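Local coordinates for protein carbonic anhydrase (Trichomonas vaginalis, PDB 6Y04) that probably catalyses the reversible hydration of carbon dioxide to hydrogencarbonate, with one zinc ion bound per subunit, at residues T22-A27 with V52-A57; T58-A63 with V76-V81; R149-N154 with I161-L166. All coordinates share one frame; numbering follows the deposited sequence.

Contact 1 of 3, residues T22-A27 with V52-A57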
ATOM      1  N   THR A  22      16.252 -18.332   4.224  1.00 29.46           N
ATOM      2  CA  THR A  22      15.851 -19.068   3.033  1.00 28.23           C
ATOM      3  C   THR A  22      15.149 -18.127   2.055  1.00 26.50           C
ATOM      4  O   THR A  22      14.242 -17.405   2.441  1.00 27.17           O
ATOM      5  CB  THR A  22      14.928 -20.241   3.390  1.00 28.26           C
ATOM      6  OG1 THR A  22      15.609 -21.096   4.305  1.00 27.69           O
ATOM      7  CG2 THR A  22      14.484 -21.040   2.185  1.00 27.65           C
ATOM      8  N   LYS A  23      15.579 -18.150   0.790  1.00 26.23           N
ATOM      9  CA  LYS A  23      14.953 -17.398  -0.287  1.00 25.09           C
ATOM     10  C   LYS A  23      13.540 -17.926  -0.515  1.00 23.91           C
ATOM     11  O   LYS A  23      13.329 -19.132  -0.621  1.00 23.03           O
ATOM     12  CB  LYS A  23      15.743 -17.579  -1.586  1.00 26.78           C
ATOM     13  CG  LYS A  23      17.101 -16.890  -1.663  1.00 28.06           C
ATOM     14  CD  LYS A  23      17.678 -16.889  -3.070  1.00 30.00           C
ATOM     15  CE  LYS A  23      16.610 -16.900  -4.152  1.00 29.29           C
ATOM     16  NZ  LYS A  23      16.999 -16.098  -5.336  1.00 28.89           N
ATOM     17  N   LEU A  24      12.569 -17.012  -0.608  1.00 23.19           N
ATOM     18  CA  LEU A  24      11.186 -17.397  -0.859  1.00 21.65           C
ATOM     19  C   LEU A  24      10.838 -17.140  -2.319  1.00 21.41           C
ATOM     20  O   LEU A  24      11.526 -16.390  -3.008  1.00 20.75           O
ATOM     21  CB  LEU A  24      10.263 -16.597   0.068  1.00 21.12           C
ATOM     22  CG  LEU A  24      10.407 -16.894   1.561  1.00 20.87           C
ATOM     23  CD1 LEU A  24       9.450 -16.034   2.370  1.00 20.05           C
ATOM     24  CD2 LEU A  24      10.183 -18.378   1.848  1.00 20.54           C
ATOM     25  N   ASN A  25       9.760 -17.779  -2.781  1.00 21.74           N
ATOM     26  CA  ASN A  25       9.252 -17.512  -4.115  1.00 22.25           C
ATOM     27  C   ASN A  25       8.767 -16.068  -4.171  1.00 21.75           C
ATOM     28  O   ASN A  25       8.218 -15.567  -3.195  1.00 21.24           O
ATOM     29  CB  ASN A  25       8.100 -18.440  -4.480  1.00 22.68           C
ATOM     30  CG  ASN A  25       7.848 -18.530  -5.971  1.00 23.57           C
ATOM     31  OD1 ASN A  25       7.647 -17.522  -6.650  1.00 23.65           O
ATOM     32  ND2 ASN A  25       7.842 -19.749  -6.484  1.00 23.79           N
ATOM     33  N   LYS A  26       8.966 -15.430  -5.332  1.00 21.76           N
ATOM     34  CA  LYS A  26       8.574 -14.048  -5.543  1.00 21.75           C
ATOM     35  C   LYS A  26       7.060 -13.937  -5.722  1.00 20.86           C
ATOM     36  O   LYS A  26       6.507 -12.853  -5.545  1.00 21.05           O
ATOM     37  CB  LYS A  26       9.350 -13.438  -6.713  1.00 22.84           C
ATOM     38  CG  LYS A  26       9.066 -14.049  -8.079  1.00 24.65           C
ATOM     39  CD  LYS A  26      10.136 -13.792  -9.128  1.00 26.03           C
ATOM     40  CE  LYS A  26      10.218 -14.898 -10.167  1.00 27.87           C
ATOM     41  NZ  LYS A  26       9.151 -14.791 -11.194  1.00 28.42           N
ATOM     42  N   ALA A  27       6.407 -15.053  -6.080  1.00 19.81           N
ATOM     43  CA  ALA A  27       4.960 -15.101  -6.262  1.00 19.31           C
ATOM     44  C   ALA A  27       4.278 -15.521  -4.957  1.00 18.82           C
ATOM     45  O   ALA A  27       4.785 -16.382  -4.242  1.00 19.48           O
ATOM     46  CB  ALA A  27       4.595 -16.025  -7.403  1.00 17.72           C
ATOM     47  N   VAL A  52      -2.132 -14.677   7.602  1.00 14.42           N
ATOM     48  CA  VAL A  52      -1.370 -14.595   6.375  1.00 14.56           C
ATOM     49  C   VAL A  52       0.093 -14.450   6.768  1.00 14.82           C
ATOM     50  O   VAL A  52       0.431 -13.605   7.598  1.00 14.03           O
ATOM     51  CB  VAL A  52      -1.878 -13.447   5.484  1.00 14.23           C
ATOM     52  CG1 VAL A  52      -0.813 -12.926   4.534  1.00 13.86           C
ATOM     53  CG2 VAL A  52      -3.134 -13.854   4.736  1.00 13.94           C
ATOM     54  N   LYS A  53       0.929 -15.310   6.176  1.00 15.49           N
ATOM     55  CA  LYS A  53       2.346 -15.370   6.493  1.00 16.68           C
ATOM     56  C   LYS A  53       3.152 -14.773   5.346  1.00 17.49           C
ATOM     57  O   LYS A  53       2.647 -14.626   4.232  1.00 19.06           O
ATOM     58  CB  LYS A  53       2.772 -16.821   6.733  1.00 17.07           C
ATOM     59  CG  LYS A  53       2.152 -17.480   7.958  1.00 17.71           C
ATOM     60  CD  LYS A  53       2.529 -18.933   8.112  1.00 18.24           C
ATOM     61  CE  LYS A  53       2.061 -19.520   9.424  1.00 19.01           C
ATOM     62  NZ  LYS A  53       1.895 -20.988   9.328  1.00 20.13           N
ATOM     63  N   ARG A  54       4.414 -14.443   5.638  1.00 17.90           N
ATOM     64  CA  ARG A  54       5.358 -13.971   4.636  1.00 18.40           C
ATOM     65  C   ARG A  54       5.344 -14.930   3.443  1.00 18.34           C
ATOM     66  O   ARG A  54       5.327 -16.145   3.632  1.00 17.88           O
ATOM     67  CB  ARG A  54       6.759 -13.900   5.258  1.00 18.21           C
ATOM     68  CG  ARG A  54       7.795 -13.242   4.360  1.00 18.38           C
ATOM     69  CD  ARG A  54       9.222 -13.389   4.836  1.00 17.90           C
ATOM     70  NE  ARG A  54      10.085 -12.788   3.827  1.00 18.01           N
ATOM     71  CZ  ARG A  54      11.372 -13.073   3.646  1.00 17.73           C
ATOM     72  NH1 ARG A  54      11.973 -13.961   4.421  1.00 16.65           N
ATOM     73  NH2 ARG A  54      12.050 -12.463   2.689  1.00 17.08           N
ATOM     74  N   GLY A  55       5.321 -14.377   2.224  1.00 18.17           N
ATOM     75  CA  GLY A  55       5.465 -15.186   1.022  1.00 17.88           C
ATOM     76  C   GLY A  55       4.154 -15.788   0.513  1.00 17.55           C
ATOM     77  O   GLY A  55       4.148 -16.462  -0.511  1.00 17.34           O
ATOM     78  N   GLU A  56       3.039 -15.492   1.193  1.00 17.89           N
ATOM     79  CA  GLU A  56       1.757 -16.122   0.895  1.00 18.15           C
ATOM     80  C   GLU A  56       0.845 -15.207   0.074  1.00 17.62           C
ATOM     81  O   GLU A  56       0.040 -15.694  -0.709  1.00 18.29           O
ATOM     82  CB  GLU A  56       1.040 -16.540   2.180  1.00 18.44           C
ATOM     83  CG  GLU A  56       1.736 -17.640   2.955  1.00 17.89           C
ATOM     84  CD  GLU A  56       0.889 -18.204   4.081  1.00 19.43           C
ATOM     85  OE1 GLU A  56       0.036 -17.458   4.644  1.00 20.19           O
ATOM     86  OE2 GLU A  56       1.063 -19.394   4.390  1.00 19.59           O
ATOM     87  N   ALA A  57       0.951 -13.887   0.267  1.00 17.42           N
ATOM     88  CA  ALA A  57       0.054 -12.931  -0.366  1.00 16.78           C
ATOM     89  C   ALA A  57       0.824 -11.683  -0.786  1.00 16.34           C
ATOM     90  O   ALA A  57       1.868 -11.377  -0.227  1.00 16.33           O
ATOM     91  CB  ALA A  57      -1.056 -12.557   0.586  1.00 15.69           C
TER
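Leu24 lays one methyl, CD1, across the Arg54 side chain where its aliphatic part passes into the guanidinium group. The methyl is 3.6 Å from Arg54 CD, and Leu24 CD1 is equally close, at 3.6 Å, to Arg54 NE. It stands 3.4 Å above the guanidinium plane, shifted from the centre toward the rim; the two side chains cross obliquely, and the leucine methyl covers part of one face. Arg54 is brought into place by a straight chain: CG lies anti to the backbone N (chi1 -172°) and the chain stays extended as far as NE, which carries the flat group alongside residues 22-27 although the side chain does not start out in that direction. No hydrogen bond joins the two segments.

Arg54 and Gly55 are the central residues of a type II beta turn from Lys53 to Glu56, in the loop that leads into strand 57-61, and the positive phi of Gly55 (86°) suits the third position of such a turn. The turn is closed by Glu56 N to Lys53 O at 3.2 Å, and reinforced by Lys53 N donating to Glu56 OE1 at 2.8 Å from above the carboxylate plane; the same oxygen also pairs with Arg30. Gly55 has its CA 4.3 Å from Leu24 CD1, which brings the leucine methyl against the turn backbone as well. Residues 22-27 have a turn of their own, an Asx turn in which Asn25 OD1 accepts from Ala27 N at 2.8 Å.

The polar end of Arg54 is directed to the second subunit: NE donates to Arg41 O of the second subunit and the guanidinium makes a cation-pi contact with Phe45 of the second subunit, while Leu24 packs on that subunit's Arg41.

Contact 2 of 3, residues T58-A63 with V76-V81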
ATOM      1  N   THR A  58       0.287 -10.951  -1.765  1.00 16.48           N
ATOM      2  CA  THR A  58       0.669  -9.558  -1.942  1.00 15.36           C
ATOM      3  C   THR A  58      -0.223  -8.714  -1.039  1.00 15.25           C
ATOM      4  O   THR A  58      -1.399  -9.037  -0.846  1.00 14.89           O
ATOM      5  CB  THR A  58       0.579  -9.119  -3.412  1.00 14.99           C
ATOM      6  OG1 THR A  58      -0.730  -9.424  -3.887  1.00 14.68           O
ATOM      7  CG2 THR A  58       1.614  -9.781  -4.293  1.00 14.48           C
ATOM      8  N   VAL A  59       0.359  -7.641  -0.487  1.00 14.86           N
ATOM      9  CA  VAL A  59      -0.362  -6.715   0.366  1.00 14.88           C
ATOM     10  C   VAL A  59      -0.211  -5.310  -0.209  1.00 14.83           C
ATOM     11  O   VAL A  59       0.903  -4.841  -0.418  1.00 14.89           O
ATOM     12  CB  VAL A  59       0.111  -6.794   1.835  1.00 15.32           C
ATOM     13  CG1 VAL A  59      -0.638  -5.811   2.728  1.00 14.95           C
ATOM     14  CG2 VAL A  59       0.018  -8.213   2.389  1.00 14.98           C
ATOM     15  N   ILE A  60      -1.355  -4.663  -0.465  1.00 14.92           N
ATOM     16  CA  ILE A  60      -1.446  -3.345  -1.075  1.00 15.07           C
ATOM     17  C   ILE A  60      -2.086  -2.446  -0.024  1.00 15.34           C
ATOM     18  O   ILE A  60      -3.105  -2.824   0.538  1.00 16.34           O
ATOM     19  CB  ILE A  60      -2.307  -3.442  -2.356  1.00 14.37           C
ATOM     20  CG1 ILE A  60      -1.697  -4.421  -3.364  1.00 14.22           C
ATOM     21  CG2 ILE A  60      -2.571  -2.075  -2.974  1.00 14.09           C
ATOM     22  CD1 ILE A  60      -2.700  -5.222  -4.164  1.00 13.68           C
ATOM     23  N   LYS A  61      -1.474  -1.294   0.273  1.00 15.43           N
ATOM     24  CA  LYS A  61      -1.991  -0.424   1.318  1.00 15.75           C
ATOM     25  C   LYS A  61      -2.016   1.036   0.872  1.00 16.03           C
ATOM     26  O   LYS A  61      -1.018   1.568   0.394  1.00 16.16           O
ATOM     27  CB  LYS A  61      -1.126  -0.478   2.580  1.00 15.45           C
ATOM     28  CG  LYS A  61      -1.018  -1.814   3.304  1.00 15.35           C
ATOM     29  CD  LYS A  61      -0.424  -1.588   4.671  1.00 15.12           C
ATOM     30  CE  LYS A  61      -0.004  -2.846   5.386  1.00 15.50           C
ATOM     31  NZ  LYS A  61       0.654  -2.493   6.665  1.00 15.78           N
ATOM     32  N   ALA A  62      -3.155   1.692   1.111  1.00 16.31           N
ATOM     33  CA  ALA A  62      -3.320   3.124   0.932  1.00 17.58           C
ATOM     34  C   ALA A  62      -4.280   3.638   1.998  1.00 18.33           C
ATOM     35  O   ALA A  62      -5.069   2.868   2.539  1.00 18.85           O
ATOM     36  CB  ALA A  62      -3.844   3.419  -0.457  1.00 16.35           C
ATOM     37  N   ALA A  63      -4.233   4.948   2.259  1.00 19.31           N
ATOM     38  CA  ALA A  63      -5.150   5.584   3.191  1.00 20.88           C
ATOM     39  C   ALA A  63      -6.590   5.283   2.790  1.00 21.98           C
ATOM     40  O   ALA A  63      -7.066   5.778   1.775  1.00 22.93           O
ATOM     41  CB  ALA A  63      -4.884   7.070   3.231  1.00 20.16           C
ATOM     42  N   VAL A  76      -5.270  -0.354  -8.268  1.00 14.97           N
ATOM     43  CA  VAL A  76      -5.762  -1.162  -9.371  1.00 14.26           C
ATOM     44  C   VAL A  76      -4.593  -1.825 -10.102  1.00 13.70           C
ATOM     45  O   VAL A  76      -4.616  -3.027 -10.330  1.00 14.13           O
ATOM     46  CB  VAL A  76      -6.684  -0.350 -10.301  1.00 14.37           C
ATOM     47  CG1 VAL A  76      -6.814  -0.997 -11.667  1.00 14.79           C
ATOM     48  CG2 VAL A  76      -8.061  -0.162  -9.675  1.00 14.13           C
ATOM     49  N   VAL A  77      -3.558  -1.046 -10.437  1.00 13.30           N
ATOM     50  CA  VAL A  77      -2.398  -1.558 -11.155  1.00 13.09           C
ATOM     51  C   VAL A  77      -1.751  -2.695 -10.358  1.00 13.16           C
ATOM     52  O   VAL A  77      -1.350  -3.708 -10.932  1.00 13.11           O
ATOM     53  CB  VAL A  77      -1.391  -0.431 -11.473  1.00 12.93           C
ATOM     54  CG1 VAL A  77      -0.037  -0.951 -11.951  1.00 12.24           C
ATOM     55  CG2 VAL A  77      -1.969   0.557 -12.470  1.00 13.00           C
ATOM     56  N   SER A  78      -1.655  -2.511  -9.033  1.00 13.27           N
ATOM     57  CA  SER A  78      -1.131  -3.519  -8.123  1.00 13.12           C
ATOM     58  C   SER A  78      -1.912  -4.824  -8.253  1.00 12.64           C
ATOM     59  O   SER A  78      -1.321  -5.899  -8.228  1.00 12.83           O
ATOM     60  CB  SER A  78      -1.138  -3.019  -6.702  1.00 13.54           C
ATOM     61  OG  SER A  78      -0.261  -1.910  -6.555  1.00 13.89           O
ATOM     62  N   LEU A  79      -3.233  -4.715  -8.412  1.00 12.17           N
ATOM     63  CA  LEU A  79      -4.082  -5.888  -8.559  1.00 12.59           C
ATOM     64  C   LEU A  79      -3.862  -6.566  -9.913  1.00 12.93           C
ATOM     65  O   LEU A  79      -3.873  -7.794  -9.988  1.00 12.73           O
ATOM     66  CB  LEU A  79      -5.546  -5.485  -8.341  1.00 12.30           C
ATOM     67  CG  LEU A  79      -5.872  -5.086  -6.899  1.00 12.20           C
ATOM     68  CD1 LEU A  79      -7.264  -4.494  -6.782  1.00 12.06           C
ATOM     69  CD2 LEU A  79      -5.689  -6.264  -5.949  1.00 11.88           C
ATOM     70  N   LEU A  80      -3.643  -5.764 -10.967  1.00 13.36           N
ATOM     71  CA  LEU A  80      -3.409  -6.305 -12.300  1.00 13.76           C
ATOM     72  C   LEU A  80      -2.100  -7.091 -12.314  1.00 13.67           C
ATOM     73  O   LEU A  80      -2.039  -8.193 -12.862  1.00 13.96           O
ATOM     74  CB  LEU A  80      -3.386  -5.178 -13.343  1.00 13.70           C
ATOM     75  CG  LEU A  80      -4.686  -4.386 -13.492  1.00 14.05           C
ATOM     76  CD1 LEU A  80      -4.500  -3.171 -14.399  1.00 13.91           C
ATOM     77  CD2 LEU A  80      -5.813  -5.269 -14.007  1.00 14.00           C
ATOM     78  N   VAL A  81      -1.066  -6.514 -11.697  1.00 13.28           N
ATOM     79  CA  VAL A  81       0.228  -7.167 -11.597  1.00 13.80           C
ATOM     80  C   VAL A  81       0.079  -8.450 -10.781  1.00 14.52           C
ATOM     81  O   VAL A  81       0.617  -9.490 -11.156  1.00 15.28           O
ATOM     82  CB  VAL A  81       1.294  -6.225 -11.003  1.00 13.73           C
ATOM     83  CG1 VAL A  81       2.615  -6.941 -10.781  1.00 13.86           C
ATOM     84  CG2 VAL A  81       1.501  -4.997 -11.882  1.00 13.66           C
TER
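Ile60 on strand 57-61 meets Ser78 and Leu79 on helix 74-85, and its longer branch makes the tight part of the contact. Ile60 CD1 touches Leu79 CD2 at 3.6 Å, the two side chains running at a slant to each other, and the same CD1 lies 3.7 Å from Ser78 CB. One step back along the branch, Ile60 CG1 is also 3.7 Å from Ser78 CB, so the serine methylene rests against the length of the ethyl arm. With CG1 anti to its carbonyl carbon (chi1 -60°) and chi2 at 144°, well short of a fully extended chain, the branch leans over onto both helix residues.

The other branch fits more loosely: Ile60 CG2 comes no nearer than 4.1 Å to Ser78 CB. Leu79 takes part through CD2, its CG standing behind. Slack here does not mean solvent, since all three residues are buried. Ser78 turns its carbon toward Ile60 and spends its hydroxyl on other partners: OG bonds to Asp74 O one turn earlier in the helix, and to Ala63 N of the second subunit. Ala63 N of this chain bonds in the same way to Ser78 OG of that subunit, a reciprocal pair across the dimer interface.

Strand 57-61, helix 74-85 and strand 90-96 form a beta-alpha-beta crossover that passes over strand 32-36, which lies between the two parallel strands in the sheet. Ile60 and Leu79 both pack on Val35 of that intervening strand, and Ile75 of the helix also touches Ile60. The contact thus packs the helix on the sheet over strands 57-61 and 32-36, the former being the outermost on this side within the chain.

Contact 3 of 3, residues R149-N154 with I161-L166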
ATOM      1  N   ARG A 149     -17.145  -3.316  -5.336  1.00 23.92           N
ATOM      2  CA  ARG A 149     -17.927  -3.129  -6.550  1.00 26.37           C
ATOM      3  C   ARG A 149     -17.038  -2.594  -7.671  1.00 24.77           C
ATOM      4  O   ARG A 149     -17.120  -3.075  -8.796  1.00 23.63           O
ATOM      5  CB  ARG A 149     -19.143  -2.235  -6.296  1.00 29.14           C
ATOM      6  CG  ARG A 149     -20.181  -2.291  -7.406  1.00 33.01           C
ATOM      7  CD  ARG A 149     -21.145  -1.114  -7.405  1.00 36.51           C
ATOM      8  NE  ARG A 149     -20.530   0.085  -6.843  1.00 40.79           N
ATOM      9  CZ  ARG A 149     -20.191   1.181  -7.522  1.00 42.86           C
ATOM     10  NH1 ARG A 149     -20.442   1.282  -8.819  1.00 41.19           N
ATOM     11  NH2 ARG A 149     -19.628   2.195  -6.887  1.00 41.97           N
ATOM     12  N   CYS A 150     -16.186  -1.612  -7.355  1.00 25.44           N
ATOM     13  CA  CYS A 150     -15.390  -0.933  -8.370  1.00 25.97           C
ATOM     14  C   CYS A 150     -14.313  -1.852  -8.946  1.00 25.15           C
ATOM     15  O   CYS A 150     -13.966  -1.731 -10.116  1.00 25.73           O
ATOM     16  CB  CYS A 150     -14.780   0.370  -7.860  1.00 26.41           C
ATOM     17  SG  CYS A 150     -15.998   1.711  -7.724  1.00 30.52           S
ATOM     18  N   VAL A 151     -13.785  -2.761  -8.124  1.00 24.46           N
ATOM     19  CA  VAL A 151     -12.838  -3.745  -8.619  1.00 25.01           C
ATOM     20  C   VAL A 151     -13.576  -4.719  -9.537  1.00 26.13           C
ATOM     21  O   VAL A 151     -13.097  -5.033 -10.625  1.00 24.64           O
ATOM     22  CB  VAL A 151     -12.081  -4.453  -7.479  1.00 23.96           C
ATOM     23  CG1 VAL A 151     -11.085  -5.476  -8.009  1.00 23.47           C
ATOM     24  CG2 VAL A 151     -11.371  -3.455  -6.579  1.00 23.01           C
ATOM     25  N   ARG A 152     -14.764  -5.159  -9.102  1.00 28.16           N
ATOM     26  CA  ARG A 152     -15.586  -6.096  -9.859  1.00 30.12           C
ATOM     27  C   ARG A 152     -15.878  -5.552 -11.259  1.00 30.95           C
ATOM     28  O   ARG A 152     -15.686  -6.256 -12.248  1.00 31.74           O
ATOM     29  CB  ARG A 152     -16.851  -6.454  -9.068  1.00 30.74           C
ATOM     30  CG  ARG A 152     -17.826  -7.380  -9.783  1.00 31.03           C
ATOM     31  CD  ARG A 152     -17.154  -8.422 -10.664  1.00 31.37           C
ATOM     32  NE  ARG A 152     -16.648  -9.596  -9.960  1.00 30.33           N
ATOM     33  CZ  ARG A 152     -15.490 -10.200 -10.213  1.00 28.36           C
ATOM     34  NH1 ARG A 152     -14.666  -9.732 -11.136  1.00 27.01           N
ATOM     35  NH2 ARG A 152     -15.151 -11.265  -9.517  1.00 28.87           N
ATOM     36  N   GLU A 153     -16.320  -4.292 -11.333  1.00 32.72           N
ATOM     37  CA  GLU A 153     -16.790  -3.691 -12.573  1.00 32.18           C
ATOM     38  C   GLU A 153     -15.624  -3.165 -13.402  1.00 30.67           C
ATOM     39  O   GLU A 153     -15.843  -2.567 -14.452  1.00 30.37           O
ATOM     40  CB  GLU A 153     -17.833  -2.609 -12.286  1.00 32.68           C
ATOM     41  CG  GLU A 153     -19.221  -3.189 -12.073  1.00 35.89           C
ATOM     42  CD  GLU A 153     -20.204  -2.355 -11.262  1.00 38.08           C
ATOM     43  OE1 GLU A 153     -20.063  -1.110 -11.240  1.00 38.44           O
ATOM     44  OE2 GLU A 153     -21.111  -2.959 -10.649  1.00 37.86           O
ATOM     45  N   ASN A 154     -14.394  -3.385 -12.920  1.00 29.67           N
ATOM     46  CA  ASN A 154     -13.210  -2.988 -13.665  1.00 30.02           C
ATOM     47  C   ASN A 154     -13.056  -3.926 -14.860  1.00 30.63           C
ATOM     48  O   ASN A 154     -12.972  -5.143 -14.690  1.00 31.19           O
ATOM     49  CB  ASN A 154     -11.952  -2.915 -12.791  1.00 29.49           C
ATOM     50  CG  ASN A 154     -10.793  -2.213 -13.472  1.00 29.36           C
ATOM     51  OD1 ASN A 154     -10.361  -2.621 -14.543  1.00 29.97           O
ATOM     52  ND2 ASN A 154     -10.272  -1.162 -12.862  1.00 29.01           N
ATOM     53  N   ILE A 161     -12.146 -14.046 -10.995  1.00 22.89           N
ATOM     54  CA  ILE A 161     -11.339 -13.725  -9.826  1.00 21.43           C
ATOM     55  C   ILE A 161     -12.276 -13.207  -8.733  1.00 21.44           C
ATOM     56  O   ILE A 161     -12.767 -12.082  -8.817  1.00 20.85           O
ATOM     57  CB  ILE A 161     -10.233 -12.694 -10.165  1.00 20.82           C
ATOM     58  CG1 ILE A 161      -9.261 -13.181 -11.247  1.00 19.54           C
ATOM     59  CG2 ILE A 161      -9.518 -12.197  -8.910  1.00 19.87           C
ATOM     60  CD1 ILE A 161      -8.280 -14.246 -10.817  1.00 17.76           C
ATOM     61  N   PRO A 162     -12.587 -14.007  -7.687  1.00 20.65           N
ATOM     62  CA  PRO A 162     -13.403 -13.522  -6.573  1.00 20.06           C
ATOM     63  C   PRO A 162     -12.834 -12.289  -5.868  1.00 19.39           C
ATOM     64  O   PRO A 162     -11.624 -12.178  -5.665  1.00 18.98           O
ATOM     65  CB  PRO A 162     -13.469 -14.715  -5.607  1.00 20.47           C
ATOM     66  CG  PRO A 162     -12.377 -15.661  -6.059  1.00 19.77           C
ATOM     67  CD  PRO A 162     -12.212 -15.421  -7.541  1.00 20.13           C
ATOM     68  N   ILE A 163     -13.733 -11.360  -5.517  1.00 18.16           N
ATOM     69  CA  ILE A 163     -13.384 -10.183  -4.738  1.00 17.26           C
ATOM     70  C   ILE A 163     -14.214 -10.157  -3.457  1.00 16.48           C
ATOM     71  O   ILE A 163     -15.437  -9.986  -3.506  1.00 15.32           O
ATOM     72  CB  ILE A 163     -13.562  -8.895  -5.559  1.00 17.31           C
ATOM     73  CG1 ILE A 163     -12.818  -8.992  -6.892  1.00 17.63           C
ATOM     74  CG2 ILE A 163     -13.104  -7.693  -4.748  1.00 16.80           C
ATOM     75  CD1 ILE A 163     -13.484  -8.238  -7.996  1.00 17.60           C
ATOM     76  N   HIS A 164     -13.512 -10.307  -2.321  1.00 15.51           N
ATOM     77  CA  HIS A 164     -14.124 -10.360  -1.002  1.00 14.81           C
ATOM     78  C   HIS A 164     -13.957  -9.024  -0.284  1.00 14.76           C
ATOM     79  O   HIS A 164     -13.050  -8.253  -0.576  1.00 14.74           O
ATOM     80  CB  HIS A 164     -13.524 -11.493  -0.155  1.00 13.90           C
ATOM     81  CG  HIS A 164     -13.287 -12.756  -0.905  1.00 13.47           C
ATOM     82  ND1 HIS A 164     -14.277 -13.680  -1.109  1.00 13.37           N
ATOM     83  CD2 HIS A 164     -12.179 -13.248  -1.497  1.00 13.58           C
ATOM     84  CE1 HIS A 164     -13.792 -14.694  -1.799  1.00 13.50           C
ATOM     85  NE2 HIS A 164     -12.505 -14.450  -2.054  1.00 13.22           N
ATOM     86  N   GLY A 165     -14.843  -8.788   0.684  1.00 14.82           N
ATOM     87  CA  GLY A 165     -14.780  -7.607   1.519  1.00 15.02           C
ATOM     88  C   GLY A 165     -14.736  -7.993   2.990  1.00 14.77           C
ATOM     89  O   GLY A 165     -15.572  -8.764   3.445  1.00 15.20           O
ATOM     90  N   LEU A 166     -13.736  -7.460   3.698  1.00 14.89           N
ATOM     91  CA  LEU A 166     -13.552  -7.741   5.112  1.00 15.21           C
ATOM     92  C   LEU A 166     -13.462  -6.428   5.880  1.00 15.79           C
ATOM     93  O   LEU A 166     -13.080  -5.393   5.334  1.00 15.69           O
ATOM     94  CB  LEU A 166     -12.274  -8.557   5.311  1.00 14.64           C
ATOM     95  CG  LEU A 166     -12.186  -9.868   4.529  1.00 14.84           C
ATOM     96  CD1 LEU A 166     -10.869 -10.571   4.809  1.00 14.07           C
ATOM     97  CD2 LEU A 166     -13.353 -10.790   4.850  1.00 14.42           C
TER
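Arg152 at the end of helix 140-152 provides the polar part of the contact: its NH2 donates to Ile161 O at 2.6 Å. The bond is bent, with an angle of 137° at the hydrogen, and the donor stands above the carbonyl plane. A chain folded at chi2 (35°) and chi3 (81°) turns the guanidinium back toward the loop before strand 163-168, where NH1 also bonds to Pro158 O.

The apolar part centres on the Ile163 CD1 methyl. It sits 3.5 Å above the Arg152 guanidinium plane, over its centre and 3.6 Å from Arg152 CZ. The same Ile163 CD1 packs against Val151 CG1 at 3.7 Å. The methyl lies between the folded Arg152 side chain and the helix backbone, Ile163 CD1 being 3.5 Å from Arg152 N. Val151 and Ile163 both go on to touch Ile93 of strand 90-96, which sets the helix end against the sheet.

Two backbone carbonyls thus receive the arginine's amino groups while a hydrocarbon covers one face. Such an arrangement would restrict the rotation of the guanidinium, and the carbonyl dipoles would probably favour its positive charge.

The contacts follow one another along the chain, each closing before the next opens. Contact 1 runs straight on into contact 2 in sequence, their centres 16 Å apart, because the turn at 52-57 leads into strand 57-61. Contacts 2 and 3 lie 13 Å apart between centres and touch directly: Leu79 packs on Val151 and Val76 on Asn154, so helix 74-85 and the end of helix 140-152 meet beside one mixed sheet. Contact 1 is 24 Å from contact 3, centre to centre. Contacts 1 and 2 both reach the second subunit, tying the outermost strand 57-61 to the dimer interface. Contact 3 joins helix 140-152 to strand 163-168, farther across the sheet; its Leu166 packs on Leu4 of the second subunit.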